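Local coordinates for malate synthase (PDB 3OYX), which catalyses the magnesium-dependent condensation of acetyl-CoA with glyoxylate, followed by hydrolysis to malate and CoA, in the glyoxylate cycle of Haloferax volcanii, at residues M153-E158 and F184-G189; E190-K195 and D388-Q393; E239-R244 and L254-L259. All blocks are in the same frame, centred on the assembly; numbering follows the deposited sequence.

Interaction 1: M153-E158 and F184-G189; sequences MSVIIE and FLLVDG. With MG (magnesium ion), chain D; GLV (glyoxylic acid), chain B.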
# COMPACT_ATOMS: atom_id res chain seq x y z
N MET A 153 -17.71 18.62 -5.28
CA MET A 153 -17.10 18.48 -3.95
C MET A 153 -15.73 17.86 -4.10
O MET A 153 -15.61 16.87 -4.85
CB MET A 153 -17.93 17.55 -3.05
CG MET A 153 -17.40 17.30 -1.62
SD MET A 153 -18.51 16.19 -0.72
CE MET A 153 -17.46 15.36 0.45
N SER A 154 -14.71 18.37 -3.40
CA SER A 154 -13.41 17.77 -3.46
C SER A 154 -12.96 17.57 -2.04
O SER A 154 -13.29 18.39 -1.16
CB SER A 154 -12.39 18.68 -4.17
OG SER A 154 -12.65 18.78 -5.56
N VAL A 155 -12.20 16.52 -1.75
CA VAL A 155 -11.90 16.33 -0.36
C VAL A 155 -10.41 16.31 -0.22
O VAL A 155 -9.73 15.93 -1.18
CB VAL A 155 -12.54 15.03 0.13
CG1 VAL A 155 -14.09 15.21 0.09
CG2 VAL A 155 -12.09 13.86 -0.73
N ILE A 156 -9.92 16.75 0.93
CA ILE A 156 -8.54 16.58 1.24
C ILE A 156 -8.47 15.26 1.98
O ILE A 156 -9.19 15.03 2.99
CB ILE A 156 -7.99 17.71 2.16
CG1 ILE A 156 -8.24 19.13 1.60
CG2 ILE A 156 -6.49 17.53 2.31
CD1 ILE A 156 -7.64 19.43 0.25
N ILE A 157 -7.64 14.35 1.48
CA ILE A 157 -7.34 13.13 2.17
C ILE A 157 -6.22 13.37 3.18
O ILE A 157 -5.03 13.39 2.83
CB ILE A 157 -6.94 12.04 1.19
CG1 ILE A 157 -8.02 11.97 0.09
CG2 ILE A 157 -6.63 10.71 2.01
CD1 ILE A 157 -9.34 11.21 0.47
N GLU A 158 -6.59 13.57 4.44
CA GLU A 158 -5.52 13.89 5.40
C GLU A 158 -5.72 13.27 6.77
O GLU A 158 -5.32 13.86 7.81
CB GLU A 158 -5.36 15.41 5.54
CG GLU A 158 -6.62 16.19 5.88
CD GLU A 158 -6.48 17.70 5.59
OE1 GLU A 158 -5.34 18.19 5.38
OE2 GLU A 158 -7.51 18.40 5.54
N PHE A 184 -15.04 15.34 -7.11
CA PHE A 184 -14.23 15.73 -8.23
C PHE A 184 -12.79 15.41 -7.93
O PHE A 184 -12.28 14.41 -8.48
CB PHE A 184 -14.57 17.17 -8.69
CG PHE A 184 -13.59 17.74 -9.67
CD1 PHE A 184 -13.12 16.99 -10.75
CD2 PHE A 184 -13.12 19.06 -9.50
CE1 PHE A 184 -12.19 17.56 -11.67
CE2 PHE A 184 -12.19 19.62 -10.38
CZ PHE A 184 -11.72 18.87 -11.47
N LEU A 185 -12.16 16.14 -7.01
CA LEU A 185 -10.77 15.82 -6.62
C LEU A 185 -10.53 15.04 -5.31
O LEU A 185 -11.21 15.27 -4.28
CB LEU A 185 -9.88 17.07 -6.57
CG LEU A 185 -9.92 18.09 -7.70
CD1 LEU A 185 -9.23 19.35 -7.22
CD2 LEU A 185 -9.26 17.55 -8.93
N LEU A 186 -9.52 14.18 -5.33
CA LEU A 186 -9.07 13.53 -4.11
C LEU A 186 -7.66 14.02 -3.99
O LEU A 186 -6.78 13.68 -4.82
CB LEU A 186 -9.08 12.01 -4.24
CG LEU A 186 -10.42 11.45 -4.71
CD1 LEU A 186 -10.34 9.93 -4.89
CD2 LEU A 186 -11.50 11.92 -3.72
N VAL A 187 -7.44 14.83 -2.95
CA VAL A 187 -6.27 15.67 -2.90
C VAL A 187 -5.57 15.23 -1.64
O VAL A 187 -6.14 15.40 -0.58
CB VAL A 187 -6.68 17.16 -2.66
CG1 VAL A 187 -5.44 18.09 -2.63
CG2 VAL A 187 -7.74 17.65 -3.67
N ASP A 188 -4.33 14.77 -1.73
CA ASP A 188 -3.57 14.43 -0.53
C ASP A 188 -3.24 15.66 0.27
O ASP A 188 -2.90 16.69 -0.28
CB ASP A 188 -2.31 13.62 -0.87
CG ASP A 188 -2.65 12.20 -1.25
OD1 ASP A 188 -3.73 11.80 -0.73
OD2 ASP A 188 -1.94 11.51 -2.04
N GLY A 189 -3.32 15.55 1.59
CA GLY A 189 -2.86 16.63 2.46
C GLY A 189 -1.84 16.06 3.39
O GLY A 189 -2.13 15.73 4.55
MG MG D . -4.51 20.09 5.83
C1 GLV B . -3.36 20.08 3.41
O1 GLV B . -4.27 20.65 4.02
C2 GLV B . -2.35 19.49 4.30
O2 GLV B . -1.30 19.09 3.80
O3 GLV B . -2.63 19.35 5.62
O HOH W 1 -6.43 20.84 6.06
O HOH W 2 -3.75 22.20 6.25
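The ring of Phe184 meets Ser154 of the neighbouring strand, its CD2 lying 4.0 Å from Ser154 OG, while one ring face carries CD2 of Leu185, offset toward the rim. These residues open a pair of adjacent parallel strands, 153-157 and 184-188, in the eight-stranded beta/alpha (TIM) barrel of malate synthase. Backbone bonds alternate between the strands from Phe184 N to Gly189 N, and the hydroxyl of Ser154 joins the series: OG is 3.1 Å from its donor, Leu185 N. Val155, Leu186, Ile157 and Asp188 face the outer helices; Val155 CG2 lies alongside Leu186 CD2 at 3.6 Å, the two side chains pointing the same way. Asp188 OD1 bonds to Thr216 of helix 210-223. On the other face Ile156 CD1 reaches over Val187 CB at 3.8 Å, the two side chains inclined to each other. Past the strand end, Glu158 turns its CG between backbone N and carbonyl carbon (chi1 53°) and then runs extended, bringing OE1 within 2.1 Å of the magnesium ion, which also holds O1 and O3 of a glyoxylate. Its other oxygen, OE2, accepts from Glu123 N, and a metal-bound water lies 2.7 Å from OE2. Gly189 is the N-cap of the next helix, and its N donates to Ile157 O at 3.0 Å.

Interaction 2: E190-K195 and D388-Q393; sequences EVDYTK and DEATYQ. With MG (magnesium ion), chain D; GLV (glyoxylic acid), chain B; GLV (glyoxylic acid), chain C.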
# COMPACT_ATOMS: atom_id res chain seq x y z
N GLU A 190 -0.63 15.94 2.86
CA GLU A 190 0.48 15.35 3.61
C GLU A 190 0.76 16.02 4.96
O GLU A 190 1.33 15.37 5.86
CB GLU A 190 1.78 15.28 2.79
CG GLU A 190 1.84 14.08 1.90
CD GLU A 190 1.26 14.34 0.55
OE1 GLU A 190 0.47 15.30 0.38
OE2 GLU A 190 1.59 13.58 -0.37
N VAL A 191 0.38 17.28 5.12
CA VAL A 191 0.68 17.96 6.39
C VAL A 191 -0.17 17.41 7.56
O VAL A 191 0.36 16.82 8.49
CB VAL A 191 0.63 19.52 6.31
CG1 VAL A 191 1.15 20.12 7.60
CG2 VAL A 191 1.52 19.99 5.18
N ASP A 192 -1.48 17.59 7.51
CA ASP A 192 -2.33 17.12 8.55
C ASP A 192 -2.28 15.61 8.62
O ASP A 192 -2.39 15.04 9.71
CB ASP A 192 -3.73 17.58 8.26
CG ASP A 192 -3.93 19.03 8.63
OD1 ASP A 192 -3.57 19.34 9.77
OD2 ASP A 192 -4.40 19.84 7.78
N TYR A 193 -2.04 14.95 7.47
CA TYR A 193 -1.92 13.50 7.45
C TYR A 193 -0.75 12.99 8.29
O TYR A 193 -0.93 12.01 9.06
CB TYR A 193 -1.84 12.98 6.02
CG TYR A 193 -1.72 11.48 5.81
CD1 TYR A 193 -2.86 10.69 5.73
CD2 TYR A 193 -0.47 10.89 5.60
CE1 TYR A 193 -2.77 9.31 5.51
CE2 TYR A 193 -0.34 9.55 5.35
CZ TYR A 193 -1.51 8.74 5.30
OH TYR A 193 -1.38 7.38 5.08
N THR A 194 0.40 13.67 8.21
CA THR A 194 1.58 13.34 9.01
C THR A 194 1.23 13.37 10.45
O THR A 194 1.55 12.44 11.17
CB THR A 194 2.76 14.30 8.75
OG1 THR A 194 3.18 14.09 7.41
CG2 THR A 194 4.01 13.98 9.66
N LYS A 195 0.50 14.40 10.84
CA LYS A 195 0.00 14.50 12.19
C LYS A 195 -0.96 13.37 12.59
O LYS A 195 -0.81 12.74 13.63
CB LYS A 195 -0.73 15.85 12.30
CG LYS A 195 -1.33 16.05 13.65
CD LYS A 195 -2.43 17.16 13.66
CE LYS A 195 -3.45 17.30 12.47
NZ LYS A 195 -4.26 16.14 12.03
N ASP A 388 1.54 27.04 9.39
CA ASP A 388 0.17 27.11 9.96
C ASP A 388 -0.19 26.10 11.09
O ASP A 388 0.68 25.57 11.81
CB ASP A 388 -0.95 27.28 8.89
CG ASP A 388 -0.76 26.42 7.63
OD1 ASP A 388 -0.66 25.17 7.71
OD2 ASP A 388 -0.79 27.01 6.53
N GLU A 389 -1.50 25.88 11.28
CA GLU A 389 -1.97 25.00 12.36
C GLU A 389 -1.69 23.54 12.02
O GLU A 389 -1.51 22.70 12.90
CB GLU A 389 -3.45 25.27 12.71
CG GLU A 389 -3.82 24.96 14.18
CD GLU A 389 -2.78 25.46 15.21
OE1 GLU A 389 -1.88 26.27 14.87
OE2 GLU A 389 -2.87 25.01 16.38
N ALA A 390 -1.65 23.26 10.73
CA ALA A 390 -1.16 21.99 10.20
C ALA A 390 0.36 21.75 10.46
O ALA A 390 0.75 20.65 10.91
CB ALA A 390 -1.52 21.86 8.71
N THR A 391 1.19 22.76 10.21
CA THR A 391 2.62 22.63 10.46
C THR A 391 2.85 22.57 11.99
O THR A 391 3.69 21.81 12.43
CB THR A 391 3.54 23.70 9.70
OG1 THR A 391 2.93 24.12 8.47
CG2 THR A 391 4.96 23.15 9.34
N TYR A 392 2.06 23.31 12.78
CA TYR A 392 2.19 23.29 14.26
C TYR A 392 1.90 21.92 14.93
O TYR A 392 2.79 21.29 15.52
CB TYR A 392 1.27 24.34 14.91
CG TYR A 392 1.28 24.28 16.44
CD1 TYR A 392 2.47 24.41 17.17
CD2 TYR A 392 0.08 24.12 17.18
CE1 TYR A 392 2.47 24.38 18.58
CE2 TYR A 392 0.08 24.08 18.60
CZ TYR A 392 1.28 24.21 19.29
OH TYR A 392 1.31 24.18 20.67
N GLN A 393 0.61 21.57 14.89
CA GLN A 393 0.16 20.25 15.28
C GLN A 393 1.14 19.18 14.80
O GLN A 393 1.76 18.49 15.63
CB GLN A 393 -1.26 20.04 14.75
CG GLN A 393 -2.28 20.88 15.49
CD GLN A 393 -2.07 20.83 16.98
OE1 GLN A 393 -1.56 19.84 17.52
NE2 GLN A 393 -2.45 21.89 17.66
MG MG D . -4.51 20.09 5.83
C1 GLV B . -3.36 20.08 3.41
O1 GLV B . -4.27 20.65 4.02
C2 GLV B . -2.35 19.49 4.30
O2 GLV B . -1.30 19.09 3.80
O3 GLV B . -2.63 19.35 5.62
C1 GLV C . -1.05 24.74 3.38
O1 GLV C . -1.62 25.79 3.09
C2 GLV C . -1.73 23.71 4.21
O2 GLV C . -1.18 23.10 5.13
O3 GLV C . -2.99 23.43 3.93
O HOH W 2 -3.75 22.20 6.25
O HOH W 1 -6.43 20.84 6.06
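Carboxylate oxygen O3 of the bound glyoxylate (chain B) is gripped by two groups: Asp192, whose OD1 also rests 3.4 Å from Ala390 CB, gives it a nearly straight bond from its backbone N at 2.8 Å (164°), and the magnesium ion takes it as a ligand. The other carboxylate oxygen, O2, accepts from Val191 N, also at 2.8 Å, so two successive N-H groups at the start of helix 190-196 hold the substrate, and the helix end would probably add a favourable field. Asp192 OD2 binds the magnesium ion at 2.0 Å, next to Glu158 OE1; Asp52, another residue of the metal site, lies beside it. Arg84 completes the hold on the substrate.

Around this site the two short helices run 26° apart in direction, and they join different parts of the fold: 190-196 follows a strand of the TIM barrel at the catalytic end, whereas 389-393 comes from the C-terminal part of the chain. Their contact is small and mostly apolar. With CG1 anti to the backbone N (chi1 -172°), Val191 lays that methyl against both the CB and the O of Ala390. At the far end Lys195 brings CD near CB of Gln393, a contact doubtful in detail because Gln393 has two deposited conformers. Bends at chi3 and chi4 fold the lysine back, so that NZ donates to Asp192 O at 3.2 Å; its salt bridge with Asp192 OD1 is long.

Asp388, the predicted proton acceptor, stands at the N-cap position of helix 389-393. Its OD1 lies 3.3 Å from O2 of a second glyoxylate (chain C), whose O3 accepts a hydrogen bond from a metal-bound water.

Interaction 3: E239-R244 and L254-L259; sequences EGYRER and LGIWSL. With GLV (glyoxylic acid), chain B.
Tyr241 reaches from its helix to strand 255-258 with its hydroxyl, which makes two hydrogen bonds there. OH donates to Trp257 O at 2.8 Å, and that carbonyl oxygen sits in the plane of the ring, at its edge; from the carbonyl's side the donor is tilted 27° out of plane. The same OH accepts from Ser258 OG at 2.7 Å. The phenol is thus both donor and acceptor, and a buried backbone oxygen and a buried hydroxyl are served by one atom. Ile256 supplies the apolar half of the contact: its CD1 lies 3.8 Å from Tyr241 CE1, and its CG2 meets the OH. Tyr241 reaches this far because CG is anti to the backbone N (chi1 -169°), which sends the ring off the helix toward the strand. A phenylalanine here would probably leave Trp257 O without this donor, Ser258 OG without its acceptor, and Ile256 CG2 without the hydroxyl it meets.

One turn further on, Arg244 adds a loose touch, CG to Ile256 CD1 at 4.3 Å, while its guanidinium leads away to salt bridges with Asp229 and Glu190. On the other side of strand 255-258, Trp257 turns its indole away from the helix, and CH2 comes within 3.7 Å of glyoxylate C1. Thr16 bonds to its NE1, and Phe14 meets the indole edge-to-face. The strand backbone just held by Tyr241 therefore carries a wall of the active site.

The segments belong to the beta-alpha-beta unit of strand 226-229, helix 238-249 and strand 255-258, helix and strand running roughly antiparallel (152°). Strand 255-258 lies between 226-229 and 13-18 in the barrel, and Ala267 of helix 261-269 packs against Tyr241, Ile256 and Ser258.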
# COMPACT_ATOMS: atom_id res chain seq x y z
N GLU A 239 13.96 22.02 -7.66
CA GLU A 239 14.32 20.74 -8.28
C GLU A 239 13.63 19.55 -7.58
O GLU A 239 13.18 18.62 -8.25
CB GLU A 239 15.85 20.58 -8.35
CG GLU A 239 16.38 19.16 -8.66
CD GLU A 239 16.16 18.68 -10.12
OE1 GLU A 239 15.95 19.52 -11.05
OE2 GLU A 239 16.21 17.43 -10.35
N GLY A 240 13.57 19.63 -6.24
CA GLY A 240 12.74 18.82 -5.32
C GLY A 240 11.28 18.73 -5.74
O GLY A 240 10.72 17.65 -5.84
N TYR A 241 10.70 19.88 -6.08
CA TYR A 241 9.31 19.94 -6.51
C TYR A 241 9.15 19.21 -7.79
O TYR A 241 8.09 18.62 -7.99
CB TYR A 241 8.85 21.38 -6.67
CG TYR A 241 7.38 21.68 -6.86
CD1 TYR A 241 6.39 21.29 -5.93
CD2 TYR A 241 6.98 22.51 -7.92
CE1 TYR A 241 4.99 21.70 -6.10
CE2 TYR A 241 5.65 22.92 -8.09
CZ TYR A 241 4.65 22.51 -7.19
OH TYR A 241 3.37 22.95 -7.46
N ARG A 242 10.17 19.25 -8.65
CA ARG A 242 10.07 18.59 -9.94
C ARG A 242 10.27 17.10 -9.75
O ARG A 242 9.62 16.33 -10.44
CB ARG A 242 11.12 19.06 -10.95
CG ARG A 242 11.13 20.54 -11.31
CD ARG A 242 12.05 20.75 -12.51
NE ARG A 242 12.06 22.15 -12.90
CZ ARG A 242 13.15 22.90 -13.02
NH1 ARG A 242 14.34 22.37 -12.82
NH2 ARG A 242 13.03 24.18 -13.36
N GLU A 243 11.19 16.69 -8.88
CA GLU A 243 11.36 15.28 -8.55
C GLU A 243 10.05 14.67 -7.98
O GLU A 243 9.60 13.60 -8.40
CB GLU A 243 12.54 15.08 -7.58
CG GLU A 243 13.86 14.87 -8.33
CD GLU A 243 15.12 15.25 -7.53
OE1 GLU A 243 15.01 15.79 -6.39
OE2 GLU A 243 16.24 15.01 -8.06
N ARG A 244 9.42 15.37 -7.03
CA ARG A 244 8.19 14.90 -6.49
C ARG A 244 7.12 14.76 -7.58
O ARG A 244 6.39 13.80 -7.55
CB ARG A 244 7.73 15.81 -5.37
CG ARG A 244 6.42 15.37 -4.86
CD ARG A 244 6.64 14.01 -4.22
NE ARG A 244 5.52 13.89 -3.35
CZ ARG A 244 5.51 13.98 -2.03
NH1 ARG A 244 6.61 13.97 -1.32
NH2 ARG A 244 4.31 13.93 -1.47
N LEU A 254 -1.36 13.08 -11.32
CA LEU A 254 -0.86 14.08 -12.28
C LEU A 254 -0.97 15.56 -11.86
O LEU A 254 -0.58 16.45 -12.61
CB LEU A 254 -1.48 13.88 -13.68
CG LEU A 254 -1.31 12.48 -14.25
CD1 LEU A 254 -2.03 12.38 -15.60
CD2 LEU A 254 0.17 12.03 -14.42
N GLY A 255 -1.54 15.84 -10.70
CA GLY A 255 -1.69 17.23 -10.30
C GLY A 255 -1.03 17.38 -8.96
O GLY A 255 -0.88 16.40 -8.25
N ILE A 256 -0.59 18.59 -8.61
CA ILE A 256 -0.05 18.75 -7.28
C ILE A 256 -0.55 20.08 -6.77
O ILE A 256 -0.99 20.91 -7.55
CB ILE A 256 1.48 18.72 -7.31
CG1 ILE A 256 2.06 18.96 -5.92
CG2 ILE A 256 2.03 19.71 -8.39
CD1 ILE A 256 3.39 18.26 -5.75
N TRP A 257 -0.51 20.25 -5.46
CA TRP A 257 -0.73 21.55 -4.84
C TRP A 257 0.37 22.58 -5.27
O TRP A 257 1.52 22.19 -5.55
CB TRP A 257 -0.67 21.31 -3.35
CG TRP A 257 -1.40 22.26 -2.46
CD1 TRP A 257 -1.13 23.60 -2.26
CD2 TRP A 257 -2.43 21.92 -1.56
NE1 TRP A 257 -1.96 24.11 -1.30
CE2 TRP A 257 -2.76 23.09 -0.84
CE3 TRP A 257 -3.10 20.72 -1.25
CZ2 TRP A 257 -3.75 23.11 0.15
CZ3 TRP A 257 -4.12 20.74 -0.28
CH2 TRP A 257 -4.41 21.92 0.40
N SER A 258 0.02 23.86 -5.35
CA SER A 258 0.99 24.92 -5.65
C SER A 258 0.77 26.01 -4.61
O SER A 258 -0.37 26.33 -4.26
CB SER A 258 0.80 25.50 -7.03
OG SER A 258 1.27 24.60 -8.01
N LEU A 259 1.87 26.54 -4.07
CA LEU A 259 1.78 27.51 -3.01
C LEU A 259 2.09 28.93 -3.51
O LEU A 259 1.80 29.89 -2.82
CB LEU A 259 2.72 27.09 -1.90
CG LEU A 259 2.23 25.88 -1.11
CD1 LEU A 259 3.24 25.56 -0.05
CD2 LEU A 259 0.90 26.24 -0.46
C1 GLV B . -3.36 20.08 3.41
O1 GLV B . -4.27 20.65 4.02
C2 GLV B . -2.35 19.49 4.30
O2 GLV B . -1.30 19.09 3.80
O3 GLV B . -2.63 19.35 5.62

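Overall arrangement
Interactions 1 and 2 meet at the magnesium-glyoxylate site at the C-terminal end of the barrel strands. Their centres are about 15 Å apart, and they follow each other through strand 183-188 and helix 190-196; each gives the metal one carboxylate oxygen, Glu158 OE1 and Asp192 OD2, 3.1 Å apart and bridged by the ion. Interaction 3, centred about 16 Å from interaction 1, packs on the outer side of the barrel and reaches the glyoxylate through Trp257, whose CZ3 lies 3.8 Å from Ile156 CD1. Interaction 3 also falls within the long chain loop that interaction 2 closes, and a salt bridge of 3.0 Å, Glu190 OE2 to Arg244 NH2, ties the two together.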